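Cell division control protein 4 (PDB 3V7D) recognises phosphorylated target proteins, such as the CDK inhibitor SIC1, as the substrate-binding subunit of an SCF ubiquitin ligase that marks them for proteasomal degradation. Local coordinates at residues Tyr134-Ala139 with Gly174-Gly179; Arg183-Trp188 with Ile220-Arg225; Asn290-Trp295 with Cys325-Met330. The protein carries 1 engineered substitution. One frame throughout, in Å; residues are numbered along the deposited sequence.

Interaction 1: residues Tyr134-Ala139 with Gly174-Gly179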
loop_
_atom_site.group_PDB
_atom_site.type_symbol
_atom_site.label_atom_id
_atom_site.label_comp_id
_atom_site.label_asym_id
_atom_site.label_seq_id
_atom_site.Cartn_x
_atom_site.Cartn_y
_atom_site.Cartn_z
ATOM N N TYR B 134 12.624 -11.579 9.582
ATOM C CA TYR B 134 12.326 -12.806 10.307
ATOM C C TYR B 134 11.045 -13.429 9.781
ATOM O O TYR B 134 10.077 -12.728 9.483
ATOM C CB TYR B 134 12.129 -12.542 11.796
ATOM C CG TYR B 134 13.361 -12.140 12.564
ATOM C CD1 TYR B 134 14.486 -12.954 12.591
ATOM C CD2 TYR B 134 13.381 -10.965 13.307
ATOM C CE1 TYR B 134 15.612 -12.593 13.312
ATOM C CE2 TYR B 134 14.498 -10.594 14.030
ATOM C CZ TYR B 134 15.611 -11.411 14.031
ATOM O OH TYR B 134 16.722 -11.037 14.754
ATOM N N VAL B 135 11.041 -14.752 9.670
ATOM C CA VAL B 135 9.797 -15.486 9.508
ATOM C C VAL B 135 9.625 -16.303 10.771
ATOM O O VAL B 135 10.538 -17.019 11.189
ATOM C CB VAL B 135 9.798 -16.417 8.284
ATOM C CG1 VAL B 135 8.411 -17.030 8.095
ATOM C CG2 VAL B 135 10.215 -15.658 7.039
ATOM N N ILE B 136 8.462 -16.172 11.397
ATOM C CA ILE B 136 8.222 -16.801 12.687
ATOM C C ILE B 136 6.928 -17.600 12.647
ATOM O O ILE B 136 5.883 -17.083 12.252
ATOM C CB ILE B 136 8.156 -15.746 13.808
ATOM C CG1 ILE B 136 9.375 -14.822 13.737
ATOM C CG2 ILE B 136 8.072 -16.414 15.170
ATOM C CD1 ILE B 136 9.244 -13.570 14.564
ATOM N N THR B 137 7.003 -18.867 13.048
ATOM C CA THR B 137 5.850 -19.756 12.987
ATOM C C THR B 137 5.586 -20.448 14.317
ATOM O O THR B 137 6.511 -20.744 15.074
ATOM C CB THR B 137 6.034 -20.849 11.918
ATOM O OG1 THR B 137 7.294 -21.497 12.118
ATOM C CG2 THR B 137 5.986 -20.252 10.513
ATOM N N GLY B 138 4.313 -20.715 14.585
ATOM C CA GLY B 138 3.917 -21.478 15.753
ATOM C C GLY B 138 3.068 -22.671 15.349
ATOM O O GLY B 138 2.386 -22.641 14.322
ATOM N N ALA B 139 3.116 -23.731 16.148
ATOM C CA ALA B 139 2.281 -24.899 15.889
ATOM C C ALA B 139 1.811 -25.577 17.172
ATOM O O ALA B 139 2.123 -25.133 18.281
ATOM C CB ALA B 139 3.012 -25.889 14.999
ATOM N N GLY B 174 13.538 -7.875 17.434
ATOM C CA GLY B 174 13.640 -9.292 17.725
ATOM C C GLY B 174 12.833 -9.740 18.927
ATOM O O GLY B 174 13.060 -10.823 19.463
ATOM N N ILE B 175 11.889 -8.910 19.355
ATOM C CA ILE B 175 11.020 -9.248 20.476
ATOM C C ILE B 175 9.677 -9.727 19.941
ATOM O O ILE B 175 9.123 -9.123 19.023
ATOM C CB ILE B 175 10.784 -8.027 21.394
ATOM C CG1 ILE B 175 12.113 -7.468 21.906
ATOM C CG2 ILE B 175 9.869 -8.391 22.555
ATOM C CD1 ILE B 175 12.837 -8.388 22.868
ATOM N N LEU B 176 9.153 -10.812 20.504
ATOM C CA LEU B 176 7.849 -11.311 20.078
ATOM C C LEU B 176 7.003 -11.830 21.239
ATOM O O LEU B 176 7.529 -12.226 22.279
ATOM C CB LEU B 176 8.004 -12.386 18.997
ATOM C CG LEU B 176 8.572 -13.747 19.403
ATOM C CD1 LEU B 176 7.472 -14.787 19.436
ATOM C CD2 LEU B 176 9.677 -14.178 18.452
ATOM N N VAL B 177 5.688 -11.824 21.047
ATOM C CA VAL B 177 4.750 -12.280 22.065
ATOM C C VAL B 177 3.943 -13.467 21.549
ATOM O O VAL B 177 3.525 -13.481 20.389
ATOM C CB VAL B 177 3.784 -11.148 22.469
ATOM C CG1 VAL B 177 2.896 -11.585 23.624
ATOM C CG2 VAL B 177 4.565 -9.897 22.839
ATOM N N SER B 178 3.724 -14.461 22.408
ATOM C CA SER B 178 2.973 -15.657 22.024
ATOM C C SER B 178 1.817 -15.974 22.976
ATOM O O SER B 178 1.851 -15.618 24.147
ATOM C CB SER B 178 3.907 -16.866 21.939
ATOM O OG SER B 178 4.503 -17.140 23.198
ATOM N N GLY B 179 0.800 -16.653 22.454
ATOM C CA GLY B 179 -0.311 -17.134 23.254
ATOM C C GLY B 179 -0.495 -18.618 23.008
ATOM O O GLY B 179 -0.264 -19.098 21.898
#
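Ile136 and Leu176 meet tip to tip: the CD1 methyl at the far end of Ile136 lies 4.0 Å from CD2 of Leu176. This is a purely apolar touch between strands of two different sheets, bridging backbones whose CA atoms stand 9.2 Å apart. Ile136 covers most of that gap because CG1 sits anti to the carbonyl carbon (chi1 -51°) and CD1 then continues the chain in extended form (chi2 166°), so the longer branch projects from its strand toward the next blade. Leu176 answers from the other side, with its CB also directed at the partner strand and CD2 as the touching branch.

A second meeting lies at the start of both segments. Tyr134 brings its ring to Gly174, with CE2 packed 4.0 Å from the glycine CA. Gly174 has a positive phi of 75°, a turn conformation that suits a residue without a side chain. The Gly174 N is hydrogen-bonded to the hydroxyl of Tyr170, against which the side chains of Tyr134 and Ile136 also pack.

Together they illustrate how a WD40 propeller is built, with apolar side chains filling the wedge between successive blades. Strand 134-139 belongs to one four-stranded blade and strand 175-180 to the next. Ile136 is also packed against Ile144 of strand 144-148, its own sheet neighbour, while Leu168 of strand 165-170 touches both Ile136 and Leu176, and Trp188 of strand 185-189 lies against Leu176.

Interaction 2: residues Arg183-Trp188 with Ile220-Arg225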
loop_
_atom_site.group_PDB
_atom_site.type_symbol
_atom_site.label_atom_id
_atom_site.label_comp_id
_atom_site.label_asym_id
_atom_site.label_seq_id
_atom_site.Cartn_x
_atom_site.Cartn_y
_atom_site.Cartn_z
ATOM N N ARG B 183 -2.521 -21.482 28.541
ATOM C CA ARG B 183 -3.127 -20.305 29.169
ATOM C C ARG B 183 -2.129 -19.190 29.490
ATOM O O ARG B 183 -2.487 -18.184 30.108
ATOM C CB ARG B 183 -3.926 -20.696 30.416
ATOM C CG ARG B 183 -4.897 -21.841 30.182
ATOM C CD ARG B 183 -5.464 -22.375 31.486
ATOM N NE ARG B 183 -6.272 -23.570 31.264
ATOM C CZ ARG B 183 -6.814 -24.297 32.236
ATOM N NH1 ARG B 183 -6.636 -23.953 33.504
ATOM N NH2 ARG B 183 -7.536 -25.370 31.937
ATOM N N THR B 184 -0.885 -19.354 29.052
ATOM C CA THR B 184 0.137 -18.349 29.320
ATOM C C THR B 184 0.360 -17.392 28.151
ATOM O O THR B 184 0.085 -17.716 26.994
ATOM C CB THR B 184 1.483 -18.997 29.681
ATOM O OG1 THR B 184 2.003 -19.691 28.539
ATOM C CG2 THR B 184 1.313 -19.972 30.840
ATOM N N VAL B 185 0.854 -16.204 28.475
ATOM C CA VAL B 185 1.316 -15.255 27.477
ATOM C C VAL B 185 2.822 -15.130 27.661
ATOM O O VAL B 185 3.294 -14.844 28.761
ATOM C CB VAL B 185 0.665 -13.878 27.669
ATOM C CG1 VAL B 185 1.173 -12.903 26.626
ATOM C CG2 VAL B 185 -0.854 -13.992 27.610
ATOM N N ARG B 186 3.578 -15.362 26.595
ATOM C CA ARG B 186 5.032 -15.358 26.703
ATOM C C ARG B 186 5.700 -14.300 25.831
ATOM O O ARG B 186 5.313 -14.084 24.682
ATOM C CB ARG B 186 5.596 -16.742 26.383
ATOM C CG ARG B 186 5.569 -17.712 27.555
ATOM C CD ARG B 186 6.118 -19.066 27.139
ATOM N NE ARG B 186 6.439 -19.922 28.277
ATOM C CZ ARG B 186 5.558 -20.698 28.900
ATOM N NH1 ARG B 186 4.294 -20.719 28.505
ATOM N NH2 ARG B 186 5.942 -21.448 29.923
ATOM N N VAL B 187 6.703 -13.641 26.398
ATOM C CA VAL B 187 7.504 -12.666 25.672
ATOM C C VAL B 187 8.858 -13.293 25.371
ATOM O O VAL B 187 9.474 -13.892 26.250
ATOM C CB VAL B 187 7.718 -11.387 26.503
ATOM C CG1 VAL B 187 8.554 -10.376 25.727
ATOM C CG2 VAL B 187 6.379 -10.787 26.910
ATOM N N TRP B 188 9.316 -13.162 24.130
ATOM C CA TRP B 188 10.562 -13.790 23.714
ATOM C C TRP B 188 11.540 -12.774 23.137
ATOM O O TRP B 188 11.137 -11.775 22.540
ATOM C CB TRP B 188 10.295 -14.869 22.661
ATOM C CG TRP B 188 9.229 -15.859 23.025
ATOM C CD1 TRP B 188 7.882 -15.656 23.001
ATOM C CD2 TRP B 188 9.423 -17.219 23.434
ATOM N NE1 TRP B 188 7.224 -16.800 23.383
ATOM C CE2 TRP B 188 8.148 -17.776 23.655
ATOM C CE3 TRP B 188 10.551 -18.018 23.645
ATOM C CZ2 TRP B 188 7.969 -19.091 24.072
ATOM C CZ3 TRP B 188 10.370 -19.326 24.061
ATOM C CH2 TRP B 188 9.089 -19.849 24.268
ATOM N N ILE B 220 0.323 -5.199 25.422
ATOM C CA ILE B 220 -0.156 -6.454 24.861
ATOM C C ILE B 220 -1.618 -6.654 25.241
ATOM O O ILE B 220 -2.000 -6.443 26.391
ATOM C CB ILE B 220 0.649 -7.651 25.389
ATOM C CG1 ILE B 220 2.149 -7.396 25.250
ATOM C CG2 ILE B 220 0.247 -8.923 24.665
ATOM C CD1 ILE B 220 2.999 -8.460 25.915
ATOM N N VAL B 221 -2.434 -7.052 24.271
ATOM C CA VAL B 221 -3.839 -7.354 24.515
ATOM C C VAL B 221 -4.125 -8.777 24.055
ATOM O O VAL B 221 -3.920 -9.105 22.889
ATOM C CB VAL B 221 -4.762 -6.391 23.750
ATOM C CG1 VAL B 221 -6.208 -6.572 24.196
ATOM C CG2 VAL B 221 -4.315 -4.957 23.958
ATOM N N THR B 222 -4.597 -9.620 24.967
ATOM C CA THR B 222 -4.775 -11.036 24.661
ATOM C C THR B 222 -6.207 -11.508 24.877
ATOM O O THR B 222 -6.750 -11.390 25.974
ATOM C CB THR B 222 -3.823 -11.923 25.501
ATOM O OG1 THR B 222 -4.080 -11.722 26.899
ATOM C CG2 THR B 222 -2.373 -11.581 25.203
ATOM N N GLY B 223 -6.810 -12.051 23.824
ATOM C CA GLY B 223 -8.141 -12.622 23.914
ATOM C C GLY B 223 -8.070 -14.109 24.211
ATOM O O GLY B 223 -7.185 -14.808 23.713
ATOM N N SER B 224 -9.004 -14.597 25.021
ATOM C CA SER B 224 -8.971 -15.987 25.459
ATOM C C SER B 224 -10.326 -16.672 25.387
ATOM O O SER B 224 -11.362 -16.023 25.258
ATOM C CB SER B 224 -8.423 -16.078 26.887
ATOM O OG SER B 224 -8.705 -17.338 27.480
ATOM N N ARG B 225 -10.300 -17.998 25.486
ATOM C CA ARG B 225 -11.516 -18.795 25.568
ATOM C C ARG B 225 -12.200 -18.675 26.930
ATOM O O ARG B 225 -13.217 -19.322 27.171
ATOM C CB ARG B 225 -11.211 -20.263 25.266
ATOM C CG ARG B 225 -10.884 -20.524 23.816
ATOM C CD ARG B 225 -10.656 -21.995 23.558
ATOM N NE ARG B 225 -10.789 -22.306 22.138
ATOM C CZ ARG B 225 -10.582 -23.509 21.615
ATOM N NH1 ARG B 225 -10.223 -24.522 22.394
ATOM N NH2 ARG B 225 -10.733 -23.699 20.311
#
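Val185 points its side chain at Thr222 across the seam between two propeller blades. CB itself stays back, 4.5 Å from Thr222 CG2. Of the two methyls, CG1, anti to the backbone N (chi1 179°), reaches CG2 of the threonine at 4.0 Å. CG2 goes further in: it approaches the same threonine methyl at 3.7 Å and has OG1 at 4.0 Å, a contact by packing alone. The two side chains thus meet tip to tip, with the forked end of the valine closing on one methyl.

The hydroxyl of Thr222 is turned into the position between backbone N and carbonyl carbon (chi1 60°), where OG1 is hydrogen-bonded to His202 NE2 and Trp232 NE1, as in the His, Ser/Thr and Trp part of the Asp-His-Ser/Thr-Trp tetrad of WD40 repeats. These two bonds are consistent with the rotation that leaves CG2 anti to the carbonyl carbon, facing Val185. Further along the strands a looser apolar pair, Val187 CG2 with Ile220 CD1 at 4.2 Å, continues the seam.

At the other end of the segments Arg183 packs on a modified side chain of the bound peptide, and Arg225 hydrogen-bonds both that peptide's backbone and a modified side chain. The chemistry is therefore divided: methyl groups join the blades in the interior, and the hydroxyl of Thr222 serves its own WD repeat, while the two arginines beyond them face the ligand, consistent with reading a phosphorylated target.

Interaction 3: residues Asn290-Trp295 with Cys325-Met330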
loop_
_atom_site.group_PDB
_atom_site.type_symbol
_atom_site.label_atom_id
_atom_site.label_comp_id
_atom_site.label_asym_id
_atom_site.label_seq_id
_atom_site.Cartn_x
_atom_site.Cartn_y
_atom_site.Cartn_z
ATOM N N ASN B 290 -21.429 -13.638 19.137
ATOM C CA ASN B 290 -22.004 -12.862 18.026
ATOM C C ASN B 290 -21.880 -11.341 18.156
ATOM O O ASN B 290 -22.519 -10.599 17.411
ATOM C CB ASN B 290 -23.473 -13.233 17.769
ATOM C CG ASN B 290 -23.721 -14.722 17.834
ATOM O OD1 ASN B 290 -22.784 -15.520 17.857
ATOM N ND2 ASN B 290 -24.993 -15.109 17.861
ATOM N N THR B 291 -21.065 -10.876 19.095
ATOM C CA THR B 291 -20.918 -9.444 19.318
ATOM C C THR B 291 -19.460 -9.009 19.265
ATOM O O THR B 291 -18.544 -9.820 19.420
ATOM C CB THR B 291 -21.471 -9.022 20.695
ATOM O OG1 THR B 291 -20.603 -9.507 21.730
ATOM C CG2 THR B 291 -22.880 -9.567 20.909
ATOM N N LEU B 292 -19.251 -7.717 19.051
ATOM C CA LEU B 292 -17.925 -7.140 19.186
ATOM C C LEU B 292 -17.953 -6.054 20.245
ATOM O O LEU B 292 -18.994 -5.448 20.495
ATOM C CB LEU B 292 -17.441 -6.551 17.864
ATOM C CG LEU B 292 -17.396 -7.497 16.666
ATOM C CD1 LEU B 292 -18.654 -7.335 15.826
ATOM C CD2 LEU B 292 -16.156 -7.226 15.850
ATOM N N ILE B 293 -16.808 -5.810 20.870
ATOM C CA ILE B 293 -16.702 -4.717 21.822
ATOM C C ILE B 293 -15.535 -3.808 21.462
ATOM O O ILE B 293 -14.446 -4.280 21.130
ATOM C CB ILE B 293 -16.559 -5.226 23.276
ATOM C CG1 ILE B 293 -17.770 -6.079 23.663
ATOM C CG2 ILE B 293 -16.434 -4.059 24.232
ATOM C CD1 ILE B 293 -17.763 -6.547 25.110
ATOM N N VAL B 294 -15.781 -2.502 21.503
ATOM C CA VAL B 294 -14.731 -1.516 21.295
ATOM C C VAL B 294 -14.237 -1.041 22.651
ATOM O O VAL B 294 -14.997 -0.466 23.427
ATOM C CB VAL B 294 -15.243 -0.309 20.497
ATOM C CG1 VAL B 294 -14.101 0.653 20.204
ATOM C CG2 VAL B 294 -15.909 -0.768 19.210
ATOM N N TRP B 295 -12.964 -1.290 22.939
ATOM C CA TRP B 295 -12.407 -0.980 24.250
ATOM C C TRP B 295 -11.508 0.251 24.223
ATOM O O TRP B 295 -10.940 0.599 23.188
ATOM C CB TRP B 295 -11.599 -2.164 24.779
ATOM C CG TRP B 295 -12.325 -3.476 24.794
ATOM C CD1 TRP B 295 -12.325 -4.425 23.811
ATOM C CD2 TRP B 295 -13.132 -3.999 25.856
ATOM N NE1 TRP B 295 -13.092 -5.500 24.191
ATOM C CE2 TRP B 295 -13.595 -5.264 25.445
ATOM C CE3 TRP B 295 -13.514 -3.517 27.111
ATOM C CZ2 TRP B 295 -14.424 -6.051 26.241
ATOM C CZ3 TRP B 295 -14.336 -4.300 27.902
ATOM C CH2 TRP B 295 -14.783 -5.551 27.463
ATOM N N CYS B 325 -14.988 0.013 12.242
ATOM C CA CYS B 325 -14.739 -1.385 12.535
ATOM C C CYS B 325 -15.353 -2.268 11.463
ATOM O O CYS B 325 -16.480 -2.036 11.013
ATOM C CB CYS B 325 -15.312 -1.777 13.894
ATOM S SG CYS B 325 -15.241 -3.562 14.174
ATOM N N ILE B 326 -14.602 -3.284 11.064
ATOM C CA ILE B 326 -15.078 -4.267 10.106
ATOM C C ILE B 326 -15.169 -5.609 10.814
ATOM O O ILE B 326 -14.227 -6.016 11.498
ATOM C CB ILE B 326 -14.109 -4.382 8.920
ATOM C CG1 ILE B 326 -13.882 -3.004 8.301
ATOM C CG2 ILE B 326 -14.634 -5.371 7.891
ATOM C CD1 ILE B 326 -12.508 -2.827 7.697
ATOM N N SER B 327 -16.303 -6.287 10.667
ATOM C CA SER B 327 -16.523 -7.557 11.355
ATOM C C SER B 327 -16.969 -8.641 10.384
ATOM O O SER B 327 -17.772 -8.388 9.488
ATOM C CB SER B 327 -17.559 -7.391 12.469
ATOM O OG SER B 327 -18.817 -6.985 11.954
ATOM N N ALA B 328 -16.441 -9.849 10.562
ATOM C CA ALA B 328 -16.782 -10.962 9.680
ATOM C C ALA B 328 -17.342 -12.108 10.499
ATOM O O ALA B 328 -16.802 -12.448 11.551
ATOM C CB ALA B 328 -15.564 -11.411 8.882
ATOM N N SER B 329 -18.423 -12.712 10.021
ATOM C CA SER B 329 -19.168 -13.645 10.858
ATOM C C SER B 329 -19.532 -14.964 10.193
ATOM O O SER B 329 -19.517 -15.093 8.972
ATOM C CB SER B 329 -20.440 -12.975 11.394
ATOM O OG SER B 329 -21.303 -13.922 12.006
ATOM N N MET B 330 -19.878 -15.937 11.030
ATOM C CA MET B 330 -20.371 -17.223 10.569
ATOM C C MET B 330 -21.740 -17.060 9.899
ATOM O O MET B 330 -22.194 -17.948 9.178
ATOM C CB MET B 330 -20.454 -18.196 11.744
ATOM C CG MET B 330 -20.769 -19.629 11.361
ATOM S SD MET B 330 -20.721 -20.734 12.785
ATOM C CE MET B 330 -21.367 -22.239 12.062
#
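Leu292 lies across from Ser327, and both of its methyls close on the same atom: CD1 is 3.5 Å from the serine CB and CD2 is 3.7 Å from it. The fork of the leucine thus straddles that carbon. With CG anti to the carbonyl carbon (chi1 -57°), the branch is carried over to the neighbouring sheet, where CD2 also meets Cys325 SG at 4.1 Å. Replacing Leu292 by an alanine would probably leave Ser327 CB and Cys325 SG without their apolar neighbour from this strand and open a gap between the two sheets.

The seam is that between consecutive blades of the WD40 propeller, strand 292-296 lying third in its sheet and strand 324-329 second in the next. The hydroxyl of Ser327 is used within its own WD repeat, hydrogen-bonded to His309 NE2 and to Trp337 NE1, the network familiar from this repeat. The leucine methyls come closest to the serine CB, and CD1 also packs near OG without a bond.

Next in sequence, Ile293 sends its side chain elsewhere: its CG2 stands 3.3 Å above the plane of the Trp295 ring, over the centre of one face. Val294 packs on Ile282 of the adjacent strand 282-287. Trp295 ends the segment with its NE1 hydrogen-bonded to Ser285 OG, the counterpart in this blade of the Ser327 and Trp337 pair.

In the fold
The three contacts join neighbouring blades of the WD40 propeller, which follows the N-terminal F-box region in this fragment. Both segments of interaction 1 precede those of interaction 2, and interaction 3 comes last. Interactions 1 and 2 share the sheet holding strands 175-180 and 185-189; their centres lie 12 Å apart, and they touch through a probable hydrogen bond of 2.7 Å from Trp188 N to Leu176 O. The centre of interaction 3 lies 20 Å from that of interaction 2, with nearest atoms about 6 Å apart, and 25 Å from that of interaction 1. At these three seams apolar side chains, with a Thr or Ser in two of them, join successive blades; interaction 2 also lies beside the bound peptide.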